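Local atomic coordinates of isoaspartyl dipeptidase (Fervidobacterium islandicum, PDB entry 7CDH), a protein that probably hydrolyses isoaspartyl (beta-aspartyl) dipeptides as a zinc-binding M38 metallopeptidase of the amidohydrolase family, consistent with a role in protein repair. Residues F354-E359 / I364-S369; D84-G89 / E372-D377; T263-I268 / I314-E319; K340-K343 / G349-A352; E270-G275 / G321-E326. All coordinates share one frame; numbering follows the deposited sequence.

Contact 1 of 5, residues F354-E359 / I364-S369; sequences FILVDE and IVSVIS
The antiparallel beta hairpin of strands 354-358 and 364-369 joins Phe354, Ile355, Leu356 and Val357 to the residues from Ile364 to Ile368, in the sheet that also holds strand 51-59. Phe354 and Ile368 are a hydrogen-bonded pair: Phe354 N gives to Ile368 O at 2.9 Å, and Ile368 N gives to Phe354 O at 2.8 Å. Further along, Leu356 N reaches Ser366 O at 2.8 Å. A classic beta bulge follows, in which Val365 and Ser366 both face Leu356. Leu356 O therefore takes two donors, Val365 N at 2.9 Å, nearly in line with the C=O bond, and Ser366 N at a longer 3.3 Å, tilted from the carbonyl plane.

On the face carrying Phe354, Leu356, Ser366 and Ile368, Leu356 CD1 rests on Ser366 CB (3.5 Å), and Phe354 CD2 meets Ile368 CG2 obliquely at 4.0 Å. Phe23 adds an edge-to-face partner to the phenyl ring. On the other face Ile364 CG1 touches both Ile355 CD1 and Val357 CG2, each at 4.2 Å. Ile355 can do this because its CG1 sits between the backbone N and the carbonyl carbon (chi1 61°), while its CG2 lies alongside Val367 CG2. Trp311 of helix 309-318 packs on Val357 and Ile364.

The buried Ser366 hydroxyl is bonded to Val365 O and also to Tyr46 and Asp377. The chemistry is thus that of a hairpin with mainly apolar groups on both faces, the hydroxyl of Ser366 satisfied by its bonds, and a bulge held by one carbonyl oxygen gripped twice.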
# COMPACT_ATOMS: atom_id res chain seq x y z
N PHE A 354 -27.25 34.85 18.32
CA PHE A 354 -27.51 35.72 19.51
C PHE A 354 -27.99 34.90 20.70
O PHE A 354 -28.59 33.84 20.50
CB PHE A 354 -28.67 36.68 19.28
CG PHE A 354 -28.69 37.40 17.95
CD1 PHE A 354 -27.60 38.11 17.50
CD2 PHE A 354 -29.84 37.40 17.18
CE1 PHE A 354 -27.62 38.75 16.28
CE2 PHE A 354 -29.87 38.07 15.97
CZ PHE A 354 -28.76 38.74 15.52
N ILE A 355 -27.72 35.37 21.92
CA ILE A 355 -28.44 34.88 23.13
C ILE A 355 -29.15 36.07 23.78
O ILE A 355 -28.70 37.23 23.67
CB ILE A 355 -27.53 34.12 24.11
CG1 ILE A 355 -26.40 34.99 24.65
CG2 ILE A 355 -26.99 32.85 23.47
CD1 ILE A 355 -25.64 34.39 25.83
N LEU A 356 -30.26 35.79 24.41
CA LEU A 356 -31.03 36.77 25.18
C LEU A 356 -30.93 36.35 26.64
O LEU A 356 -31.27 35.21 26.96
CB LEU A 356 -32.46 36.78 24.65
CG LEU A 356 -32.63 37.49 23.31
CD1 LEU A 356 -33.92 37.08 22.64
CD2 LEU A 356 -32.60 39.01 23.51
N VAL A 357 -30.40 37.23 27.46
CA VAL A 357 -30.17 36.97 28.90
C VAL A 357 -31.10 37.87 29.71
O VAL A 357 -31.43 38.98 29.27
CB VAL A 357 -28.68 37.21 29.14
CG1 VAL A 357 -28.33 37.26 30.61
CG2 VAL A 357 -27.89 36.14 28.42
N ASP A 358 -31.60 37.38 30.82
CA ASP A 358 -32.40 38.19 31.77
C ASP A 358 -31.45 39.18 32.48
O ASP A 358 -30.43 38.72 33.01
CB ASP A 358 -33.13 37.25 32.72
CG ASP A 358 -34.08 37.99 33.61
OD1 ASP A 358 -33.59 38.63 34.59
OD2 ASP A 358 -35.30 37.96 33.28
N GLU A 359 -31.74 40.48 32.48
CA GLU A 359 -30.80 41.51 33.00
C GLU A 359 -30.67 41.38 34.53
O GLU A 359 -29.61 41.76 35.03
CB GLU A 359 -31.21 42.91 32.57
CG GLU A 359 -32.53 43.38 33.17
CD GLU A 359 -32.99 44.76 32.74
OE1 GLU A 359 -32.24 45.43 31.99
OE2 GLU A 359 -34.10 45.16 33.17
N ILE A 364 -29.98 32.41 30.69
CA ILE A 364 -30.21 32.39 29.22
C ILE A 364 -31.70 32.08 28.99
O ILE A 364 -32.18 31.06 29.50
CB ILE A 364 -29.25 31.42 28.49
CG1 ILE A 364 -27.82 31.96 28.47
CG2 ILE A 364 -29.73 31.13 27.06
CD1 ILE A 364 -26.79 30.89 28.44
N VAL A 365 -32.43 32.93 28.27
CA VAL A 365 -33.88 32.68 28.07
C VAL A 365 -34.16 32.51 26.59
O VAL A 365 -35.20 31.93 26.26
CB VAL A 365 -34.76 33.79 28.71
CG1 VAL A 365 -34.55 33.87 30.22
CG2 VAL A 365 -34.53 35.15 28.07
N SER A 366 -33.35 33.05 25.70
CA SER A 366 -33.56 32.76 24.27
C SER A 366 -32.23 32.62 23.54
O SER A 366 -31.22 33.21 23.98
CB SER A 366 -34.51 33.76 23.67
OG SER A 366 -35.76 33.66 24.32
N VAL A 367 -32.22 31.76 22.52
CA VAL A 367 -31.00 31.40 21.76
C VAL A 367 -31.35 31.36 20.29
O VAL A 367 -32.29 30.66 19.95
CB VAL A 367 -30.40 30.06 22.21
CG1 VAL A 367 -29.13 29.78 21.43
CG2 VAL A 367 -30.12 30.07 23.69
N ILE A 368 -30.61 32.12 19.50
CA ILE A 368 -30.87 32.29 18.05
C ILE A 368 -29.58 31.93 17.29
O ILE A 368 -28.49 32.34 17.73
CB ILE A 368 -31.36 33.72 17.78
CG1 ILE A 368 -32.60 34.02 18.63
CG2 ILE A 368 -31.63 33.95 16.31
CD1 ILE A 368 -33.18 35.38 18.38
N SER A 369 -29.72 31.09 16.26
CA SER A 369 -28.61 30.62 15.39
C SER A 369 -29.08 30.68 13.95
O SER A 369 -30.14 30.13 13.67
CB SER A 369 -28.15 29.24 15.77
OG SER A 369 -27.00 28.89 15.01

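Contact 2 of 5, residues D84-G89 / E372-D377; sequences DCIRSG and EFLMKD
Ile86 stands across Leu374 at about a right angle and meets Met375 obliquely, so that one branched side chain serves two consecutive residues of the strand. Its CG2 is the common point, 3.6 Å from Met375 CB and 3.8 Å from Leu374 CB. The other branch stays with the leucine: Ile86 CD1 also reaches Leu374 CB at 3.8 Å, and Ile86 CG1 lies 4.0 Å from Leu374 CD1. Met375 extends from CB to SD and then bends (chi3 59°), which brings CE back to the helix end, 4.1 Å from Ile86 O and near Arg87 CA. The side chains meet through apolar carbons, and Met380 of strand 379-380 adds to the packing from outside the two segments. With an alanine in place of Ile86 both branches would be gone, which is likely to open a gap against the CB atoms of Leu374 and Met375. The helix ends just here, in a Schellman motif with Gly89 at positive phi and Gly89 N bonded to Ile86 O. Opposite it, Leu374 and Met375 both face Val367 as a classic beta bulge where the chain turns a corner. The arrangement is that of a capped helix end from the amidohydrolase barrel packed on a bulged strand next to the hairpin.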
# COMPACT_ATOMS: atom_id res chain seq x y z
N ASP A 84 -28.07 20.46 25.21
CA ASP A 84 -27.07 20.97 26.19
C ASP A 84 -26.54 22.34 25.72
O ASP A 84 -26.35 23.25 26.55
CB ASP A 84 -25.80 20.12 26.26
CG ASP A 84 -25.64 19.18 27.43
OD1 ASP A 84 -26.62 18.46 27.76
OD2 ASP A 84 -24.49 19.11 27.97
N CYS A 85 -26.22 22.41 24.42
CA CYS A 85 -25.67 23.61 23.75
C CYS A 85 -26.66 24.76 23.88
O CYS A 85 -26.27 25.82 24.38
CB CYS A 85 -25.39 23.32 22.28
SG CYS A 85 -23.94 22.26 22.06
N ILE A 86 -27.88 24.53 23.44
CA ILE A 86 -28.96 25.54 23.36
C ILE A 86 -29.15 26.17 24.76
O ILE A 86 -29.09 27.40 24.88
CB ILE A 86 -30.24 24.91 22.78
CG1 ILE A 86 -29.98 24.38 21.36
CG2 ILE A 86 -31.39 25.90 22.79
CD1 ILE A 86 -31.13 23.58 20.76
N ARG A 87 -29.30 25.36 25.80
CA ARG A 87 -29.64 25.91 27.14
C ARG A 87 -28.36 26.38 27.85
O ARG A 87 -28.46 26.86 28.99
CB ARG A 87 -30.51 24.91 27.92
CG ARG A 87 -29.78 24.00 28.90
CD ARG A 87 -30.70 22.96 29.55
NE ARG A 87 -32.12 23.23 29.30
CZ ARG A 87 -32.95 22.45 28.61
NH1 ARG A 87 -34.21 22.81 28.45
NH2 ARG A 87 -32.53 21.30 28.09
N SER A 88 -27.19 26.29 27.20
CA SER A 88 -25.93 26.87 27.73
C SER A 88 -25.45 28.06 26.87
O SER A 88 -24.36 28.56 27.15
CB SER A 88 -24.89 25.78 27.85
OG SER A 88 -25.26 24.84 28.87
N GLY A 89 -26.23 28.49 25.87
CA GLY A 89 -25.95 29.68 25.05
C GLY A 89 -24.87 29.49 24.00
O GLY A 89 -24.51 30.47 23.36
N GLU A 372 -32.75 31.54 13.46
CA GLU A 372 -33.82 30.60 13.90
C GLU A 372 -33.77 30.56 15.43
O GLU A 372 -32.65 30.57 16.00
CB GLU A 372 -33.65 29.24 13.20
CG GLU A 372 -34.23 28.05 13.96
CD GLU A 372 -33.88 26.63 13.47
OE1 GLU A 372 -33.08 26.50 12.51
OE2 GLU A 372 -34.40 25.66 14.08
N PHE A 373 -34.92 30.55 16.08
CA PHE A 373 -35.01 30.37 17.55
C PHE A 373 -34.79 28.89 17.84
O PHE A 373 -35.63 28.09 17.47
CB PHE A 373 -36.37 30.83 18.09
CG PHE A 373 -36.50 32.33 18.22
CD1 PHE A 373 -36.11 32.96 19.38
CD2 PHE A 373 -36.97 33.09 17.17
CE1 PHE A 373 -36.19 34.34 19.49
CE2 PHE A 373 -37.05 34.47 17.29
CZ PHE A 373 -36.64 35.09 18.44
N LEU A 374 -33.67 28.56 18.44
CA LEU A 374 -33.42 27.23 19.04
C LEU A 374 -34.14 27.18 20.38
O LEU A 374 -34.57 26.09 20.77
CB LEU A 374 -31.91 27.01 19.21
CG LEU A 374 -31.07 27.20 17.95
CD1 LEU A 374 -29.62 26.82 18.22
CD2 LEU A 374 -31.63 26.39 16.77
N MET A 375 -34.21 28.32 21.06
CA MET A 375 -34.92 28.47 22.36
C MET A 375 -35.57 29.86 22.43
O MET A 375 -34.91 30.87 22.07
CB MET A 375 -33.98 28.27 23.55
CG MET A 375 -34.75 28.09 24.83
SD MET A 375 -33.74 27.62 26.25
CE MET A 375 -32.61 29.01 26.31
N LYS A 376 -36.85 29.87 22.80
CA LYS A 376 -37.71 31.08 22.94
C LYS A 376 -38.36 31.00 24.32
O LYS A 376 -39.18 30.06 24.55
CB LYS A 376 -38.74 31.16 21.82
CG LYS A 376 -39.29 32.55 21.59
CD LYS A 376 -40.47 32.63 20.66
CE LYS A 376 -40.07 33.00 19.25
NZ LYS A 376 -41.16 32.67 18.30
N ASP A 377 -37.93 31.88 25.22
CA ASP A 377 -38.54 32.08 26.56
C ASP A 377 -38.56 30.73 27.28
O ASP A 377 -39.66 30.30 27.68
CB ASP A 377 -39.94 32.70 26.42
CG ASP A 377 -39.90 34.11 25.86
OD1 ASP A 377 -39.09 34.92 26.37
OD2 ASP A 377 -40.65 34.38 24.89

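Contact 3 of 5, residues T263-I268 / I314-E319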
# COMPACT_ATOMS: atom_id res chain seq x y z
N THR A 263 -7.29 29.49 39.48
CA THR A 263 -8.35 29.05 38.57
C THR A 263 -8.34 29.90 37.31
O THR A 263 -7.61 30.90 37.26
CB THR A 263 -9.70 29.13 39.26
OG1 THR A 263 -9.99 30.52 39.29
CG2 THR A 263 -9.66 28.48 40.62
N THR A 264 -9.15 29.49 36.34
CA THR A 264 -9.47 30.25 35.11
C THR A 264 -9.99 31.65 35.49
O THR A 264 -9.64 32.60 34.79
CB THR A 264 -10.38 29.40 34.21
OG1 THR A 264 -9.52 28.39 33.68
CG2 THR A 264 -10.96 30.18 33.05
N ILE A 265 -10.78 31.78 36.55
CA ILE A 265 -11.26 33.12 37.02
C ILE A 265 -10.05 34.02 37.33
O ILE A 265 -9.99 35.16 36.81
CB ILE A 265 -12.22 33.03 38.24
CG1 ILE A 265 -13.27 31.92 38.15
CG2 ILE A 265 -12.89 34.38 38.43
CD1 ILE A 265 -14.18 32.04 36.97
N ASP A 266 -9.10 33.55 38.14
CA ASP A 266 -7.88 34.31 38.47
C ASP A 266 -7.15 34.64 37.17
O ASP A 266 -6.72 35.79 36.98
CB ASP A 266 -6.98 33.54 39.44
CG ASP A 266 -7.69 33.22 40.74
OD1 ASP A 266 -8.34 34.16 41.32
OD2 ASP A 266 -7.62 32.03 41.16
N ALA A 267 -7.01 33.64 36.30
CA ALA A 267 -6.28 33.78 35.02
C ALA A 267 -6.88 34.95 34.21
O ALA A 267 -6.12 35.79 33.71
CB ALA A 267 -6.34 32.46 34.30
N ILE A 268 -8.19 34.99 34.07
CA ILE A 268 -8.89 36.00 33.23
C ILE A 268 -8.69 37.41 33.84
O ILE A 268 -8.55 38.41 33.07
CB ILE A 268 -10.38 35.63 33.07
CG1 ILE A 268 -10.52 34.42 32.16
CG2 ILE A 268 -11.23 36.82 32.60
CD1 ILE A 268 -11.92 33.88 32.08
N ILE A 314 -18.21 32.91 32.49
CA ILE A 314 -18.50 34.35 32.23
C ILE A 314 -19.21 34.97 33.45
O ILE A 314 -18.81 36.08 33.88
CB ILE A 314 -19.30 34.49 30.93
CG1 ILE A 314 -18.44 34.14 29.72
CG2 ILE A 314 -19.90 35.89 30.80
CD1 ILE A 314 -19.26 33.93 28.46
N ARG A 315 -20.19 34.29 34.02
CA ARG A 315 -20.94 34.76 35.21
C ARG A 315 -19.99 34.87 36.41
O ARG A 315 -20.14 35.83 37.18
CB ARG A 315 -22.14 33.86 35.50
CG ARG A 315 -23.31 34.10 34.57
CD ARG A 315 -24.52 33.31 34.97
NE ARG A 315 -25.14 33.91 36.14
CZ ARG A 315 -26.34 33.60 36.63
NH1 ARG A 315 -27.08 32.67 36.05
NH2 ARG A 315 -26.80 34.23 37.70
N LYS A 316 -19.01 33.98 36.55
CA LYS A 316 -18.08 34.07 37.71
C LYS A 316 -17.15 35.28 37.55
O LYS A 316 -16.75 35.84 38.59
CB LYS A 316 -17.28 32.78 37.92
CG LYS A 316 -18.05 31.65 38.61
CD LYS A 316 -18.81 32.04 39.85
CE LYS A 316 -19.05 30.86 40.78
NZ LYS A 316 -20.34 30.96 41.51
N VAL A 317 -16.82 35.67 36.33
CA VAL A 317 -15.90 36.82 36.10
C VAL A 317 -16.67 38.14 36.35
O VAL A 317 -16.11 39.02 37.01
CB VAL A 317 -15.23 36.73 34.71
CG1 VAL A 317 -14.28 37.91 34.46
CG2 VAL A 317 -14.47 35.43 34.57
N LEU A 318 -17.93 38.22 35.94
CA LEU A 318 -18.79 39.40 36.16
C LEU A 318 -18.85 39.70 37.67
O LEU A 318 -18.67 40.88 38.04
CB LEU A 318 -20.19 39.12 35.60
CG LEU A 318 -20.30 39.03 34.09
CD1 LEU A 318 -21.75 38.78 33.68
CD2 LEU A 318 -19.73 40.27 33.41
N GLU A 319 -19.09 38.69 38.49
CA GLU A 319 -19.15 38.77 39.98
C GLU A 319 -17.83 39.28 40.58
O GLU A 319 -17.80 39.48 41.80
CB GLU A 319 -19.45 37.39 40.58
CG GLU A 319 -20.83 36.86 40.27
CD GLU A 319 -21.13 35.45 40.77
OE1 GLU A 319 -20.29 34.87 41.57
OE2 GLU A 319 -22.20 34.93 40.37
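Ile265 and Ile268 meet Lys316 and Val317 with no ring or other flat side-chain group between them, and the contact is made mainly by aliphatic carbons. It belongs to the amidohydrolase TIM barrel, where helices 264-273 and 309-318 follow the neighbouring parallel strands 245-248 and 280-283. The short helical segments cross at -58°, with axes 9.9 Å apart. Ile265 CD1 lies against Lys316 CB and is 4.2 Å from Val317 CG2. In Ile265, CG1 lies anti to the carbonyl carbon (chi1 -43°), and the turn at chi2 (-60°) brings CD1 over the lysine, while CG2 comes near Lys316 O. Losing the branches of Ile265 to an alanine is likely to uncover Lys316 CB and to cost Val317 CG2 one of its neighbours. Beyond CB the lysine chain turns away, and its NZ meets Glu319 in a long salt bridge and, in this crystal, a glycerol probably from the crystallisation liquor. Val317 also packs on Leu322 and Val327. Thr263 and Asp266 form a capping box at the start of helix 264-273, its Asp266 N to Thr263 OG1 bond being weak. Ile268 crosses Val317 at about a right angle, with Ile268 CG2 3.7 Å from Val317 CG1 and Ile268 CD1 3.9 Å from Val317 CG2.

Contact 4 of 5, residues K340-K343 / G349-A352; sequences KLNK and GQDA
Asp351 leans towards Asn342 within the loop between helix 333-339 and strand 354-358, and Asn342 is the centre of an inverse gamma turn. From its CB outward the aspartate stays beside the asparagine backbone. Asp351 CB lies 3.7 Å from Asn342 O and 4.1 Å from Lys343 NZ. The next atom, Asp351 CG, is also 3.7 Å from Asn342 O. At the tip, Asp351 OD2 approaches the same carbonyl oxygen and is 3.8 Å from Asn342 CB; both oxygens are acceptors, so this is no hydrogen bond. The group is placed on this side by its first torsion, with CG anti to the carbonyl carbon, beside the backbone N (chi1 -69°).

The hydrogen bond between the segments comes from the backbone instead: Asp351 N gives a weak one, 3.5 Å, to Asn342 O. Lys343 starts away from the aspartate, yet a bend at chi4 (-73°) swings NZ back, to 4.4 Å from Asp351 OD2. That is beyond a salt bridge, though the opposite charges would probably still favour each other. The stronger partner of this ammonium is Asp353, with which it forms a salt bridge. Gln350 lies on another side of the turn, its side chain crossing that of Asn342 at about a right angle. Backbone hydrogen bonds linking Gly349 and Gln350 with Val27, and Ala352 with His25, set the second half of the loop against the N-terminal beta region. The gamma turn itself is closed by a weak bond from Lys343 N to Leu341 O, at 3.0 Å.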
# COMPACT_ATOMS: atom_id res chain seq x y z
N LYS A 340 -11.13 32.77 12.15
CA LYS A 340 -11.56 33.64 11.01
C LYS A 340 -13.04 33.40 10.70
O LYS A 340 -13.35 33.10 9.53
CB LYS A 340 -10.70 33.41 9.77
CG LYS A 340 -9.20 33.55 9.99
CD LYS A 340 -8.61 34.85 9.49
CE LYS A 340 -7.10 34.90 9.61
NZ LYS A 340 -6.45 33.75 8.93
N LEU A 341 -13.91 33.51 11.70
CA LEU A 341 -15.37 33.33 11.51
C LEU A 341 -16.07 34.69 11.47
O LEU A 341 -15.70 35.58 12.23
CB LEU A 341 -15.91 32.48 12.66
CG LEU A 341 -15.22 31.15 12.87
CD1 LEU A 341 -15.80 30.43 14.08
CD2 LEU A 341 -15.30 30.28 11.61
N ASN A 342 -17.13 34.79 10.67
CA ASN A 342 -18.04 35.94 10.68
C ASN A 342 -19.06 35.72 11.79
O ASN A 342 -20.26 35.78 11.54
CB ASN A 342 -18.49 36.26 9.25
CG ASN A 342 -17.32 36.87 8.51
OD1 ASN A 342 -16.77 36.25 7.59
ND2 ASN A 342 -16.84 38.02 8.97
N LYS A 343 -18.56 35.63 13.03
CA LYS A 343 -19.39 35.41 14.23
C LYS A 343 -18.86 36.30 15.37
O LYS A 343 -17.85 37.00 15.15
CB LYS A 343 -19.37 33.92 14.59
CG LYS A 343 -19.84 33.01 13.47
CD LYS A 343 -20.14 31.60 13.93
CE LYS A 343 -20.68 30.75 12.80
NZ LYS A 343 -22.08 31.13 12.47
N GLY A 349 -24.44 42.34 8.37
CA GLY A 349 -23.74 41.38 7.49
C GLY A 349 -23.11 40.20 8.23
O GLY A 349 -22.83 39.19 7.59
N GLN A 350 -22.89 40.34 9.54
CA GLN A 350 -22.55 39.27 10.49
C GLN A 350 -23.73 38.28 10.57
O GLN A 350 -24.86 38.64 10.22
CB GLN A 350 -22.21 39.90 11.84
CG GLN A 350 -20.98 40.82 11.80
CD GLN A 350 -19.64 40.13 11.57
OE1 GLN A 350 -19.52 38.90 11.61
NE2 GLN A 350 -18.60 40.92 11.37
N ASP A 351 -23.45 37.05 10.98
CA ASP A 351 -24.44 35.94 11.01
C ASP A 351 -25.30 36.16 12.26
O ASP A 351 -24.74 36.60 13.30
CB ASP A 351 -23.74 34.57 10.95
CG ASP A 351 -23.08 34.26 9.61
OD1 ASP A 351 -23.81 33.92 8.66
OD2 ASP A 351 -21.83 34.38 9.51
N ALA A 352 -26.60 35.87 12.15
CA ALA A 352 -27.61 36.16 13.18
C ALA A 352 -27.56 35.08 14.26
O ALA A 352 -28.55 34.33 14.40
CB ALA A 352 -28.99 36.28 12.56

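Contact 5 of 5, residues E270-G275 / G321-E326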
# COMPACT_ATOMS: atom_id res chain seq x y z
N GLU A 270 -6.18 38.41 35.86
CA GLU A 270 -4.77 38.80 35.62
C GLU A 270 -4.64 39.27 34.17
O GLU A 270 -3.94 40.27 33.96
CB GLU A 270 -3.83 37.65 35.91
CG GLU A 270 -2.37 38.03 35.73
CD GLU A 270 -1.37 37.03 36.30
OE1 GLU A 270 -1.81 36.15 37.09
OE2 GLU A 270 -0.16 37.13 35.97
N ALA A 271 -5.26 38.61 33.19
CA ALA A 271 -5.03 38.95 31.78
C ALA A 271 -5.59 40.36 31.51
O ALA A 271 -4.93 41.12 30.76
CB ALA A 271 -5.59 37.90 30.84
N TYR A 272 -6.74 40.68 32.11
CA TYR A 272 -7.43 42.01 32.02
C TYR A 272 -6.56 43.15 32.59
O TYR A 272 -6.31 44.15 31.88
CB TYR A 272 -8.76 41.96 32.77
CG TYR A 272 -9.64 43.18 32.64
CD1 TYR A 272 -10.09 43.64 31.41
CD2 TYR A 272 -10.11 43.82 33.78
CE1 TYR A 272 -10.94 44.74 31.31
CE2 TYR A 272 -10.96 44.91 33.70
CZ TYR A 272 -11.37 45.37 32.47
OH TYR A 272 -12.22 46.44 32.45
N GLU A 273 -6.12 43.01 33.85
CA GLU A 273 -5.26 44.00 34.56
C GLU A 273 -4.00 44.30 33.74
O GLU A 273 -3.50 45.46 33.84
CB GLU A 273 -4.85 43.50 35.94
CG GLU A 273 -5.97 43.59 36.96
CD GLU A 273 -5.68 42.78 38.22
OE1 GLU A 273 -4.48 42.49 38.48
OE2 GLU A 273 -6.66 42.41 38.92
N ASN A 274 -3.52 43.32 32.95
CA ASN A 274 -2.28 43.44 32.16
C ASN A 274 -2.57 43.72 30.68
O ASN A 274 -1.64 43.66 29.89
CB ASN A 274 -1.39 42.25 32.46
CG ASN A 274 -1.05 42.29 33.94
OD1 ASN A 274 -0.25 43.13 34.36
ND2 ASN A 274 -1.71 41.48 34.74
N GLY A 275 -3.80 44.09 30.31
CA GLY A 275 -4.16 44.42 28.92
C GLY A 275 -3.95 43.29 27.92
O GLY A 275 -3.63 43.61 26.75
N GLY A 321 -16.50 42.04 39.19
CA GLY A 321 -16.60 43.45 38.80
C GLY A 321 -16.21 43.78 37.36
O GLY A 321 -16.49 44.96 36.97
N LEU A 322 -15.63 42.83 36.59
CA LEU A 322 -15.25 43.09 35.16
C LEU A 322 -16.49 43.42 34.36
O LEU A 322 -17.55 42.88 34.60
CB LEU A 322 -14.50 41.90 34.56
CG LEU A 322 -13.02 41.83 34.91
CD1 LEU A 322 -12.83 41.32 36.34
CD2 LEU A 322 -12.24 40.98 33.91
N PRO A 323 -16.41 44.38 33.42
CA PRO A 323 -17.55 44.73 32.57
C PRO A 323 -17.87 43.67 31.50
O PRO A 323 -16.99 43.10 30.94
CB PRO A 323 -17.14 46.08 31.92
CG PRO A 323 -15.62 46.11 31.98
CD PRO A 323 -15.22 45.17 33.11
N LEU A 324 -19.16 43.45 31.25
CA LEU A 324 -19.67 42.41 30.35
C LEU A 324 -19.12 42.61 28.93
O LEU A 324 -18.68 41.63 28.33
CB LEU A 324 -21.20 42.43 30.39
CG LEU A 324 -21.86 41.36 29.51
CD1 LEU A 324 -21.36 39.95 29.87
CD2 LEU A 324 -23.36 41.44 29.65
N ALA A 325 -19.05 43.83 28.43
CA ALA A 325 -18.50 44.08 27.07
C ALA A 325 -17.08 43.50 26.94
O ALA A 325 -16.67 43.15 25.81
CB ALA A 325 -18.52 45.55 26.74
N GLU A 326 -16.35 43.44 28.03
CA GLU A 326 -14.93 43.01 28.05
C GLU A 326 -14.88 41.49 28.23
O GLU A 326 -14.16 40.83 27.47
CB GLU A 326 -14.18 43.77 29.14
CG GLU A 326 -13.86 45.21 28.75
CD GLU A 326 -12.86 45.36 27.61
OE1 GLU A 326 -13.08 46.24 26.73
OE2 GLU A 326 -11.85 44.60 27.59
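Tyr272 projects from helix 264-273 and packs against Leu322, Pro323 and Glu326 around the start of helix 324-327, on the surface of the amidohydrolase barrel. One ring face is met by the leucine: Leu322 CD2 lies 4.0 Å from the ring centroid and 30° off its normal, a CH-pi contact. The same methyl is 3.6 Å from Tyr272 CD2, so it sits over the side of the ring nearer the backbone. At the far end of the ring Tyr272 OH comes to 3.3 Å from Pro323 CD. The edge is met by a carboxylate, Glu326 OE2 lying near the ring plane 3.8 Å from Tyr272 CE1, with the two planes 37° apart. The tyrosine reaches all three because its CG is anti to the backbone N (chi1 -174°), which carries the ring out from the helix.

Further out, Leu322 is backed by Val317 of helix 309-318, and Leu277 also touches the tyrosine. Pro323 is at the N-cap position of helix 324-327, and Glu326 N bonds to Pro323 O at 3.0 Å; this first turn puts the glutamate beside the ring. The carboxylate also has a long, weak ion pair with Lys329. On the other side, helix 264-273 ends just after the tyrosine in a Schellman motif with Gly275 as the C-prime residue. One residue earlier, Asn274 grips Glu270 O twice, through its backbone N at 3.2 Å and through the side-chain ND2 at 2.7 Å.

Overall arrangement
Contact 2 opens first, at residues 84-89, and closes last, at 372-377, so the other four lie within its loop. It ties an early barrel helix to the strand after the C-terminal hairpin. Contacts 3 and 5 come next and cross: 263-268 and 270-275 share helix 264-273, and both pair with the region 314-326, where Val317 touches Leu322. Together they fasten two barrel helices and the turn that follows. Contact 4 then closes a short loop at 340-352, and contact 1 closes the hairpin at 354-369. These two follow in series, with Ala352 touching Ile368, while contacts 1 and 2 meet through Val367 and Met375.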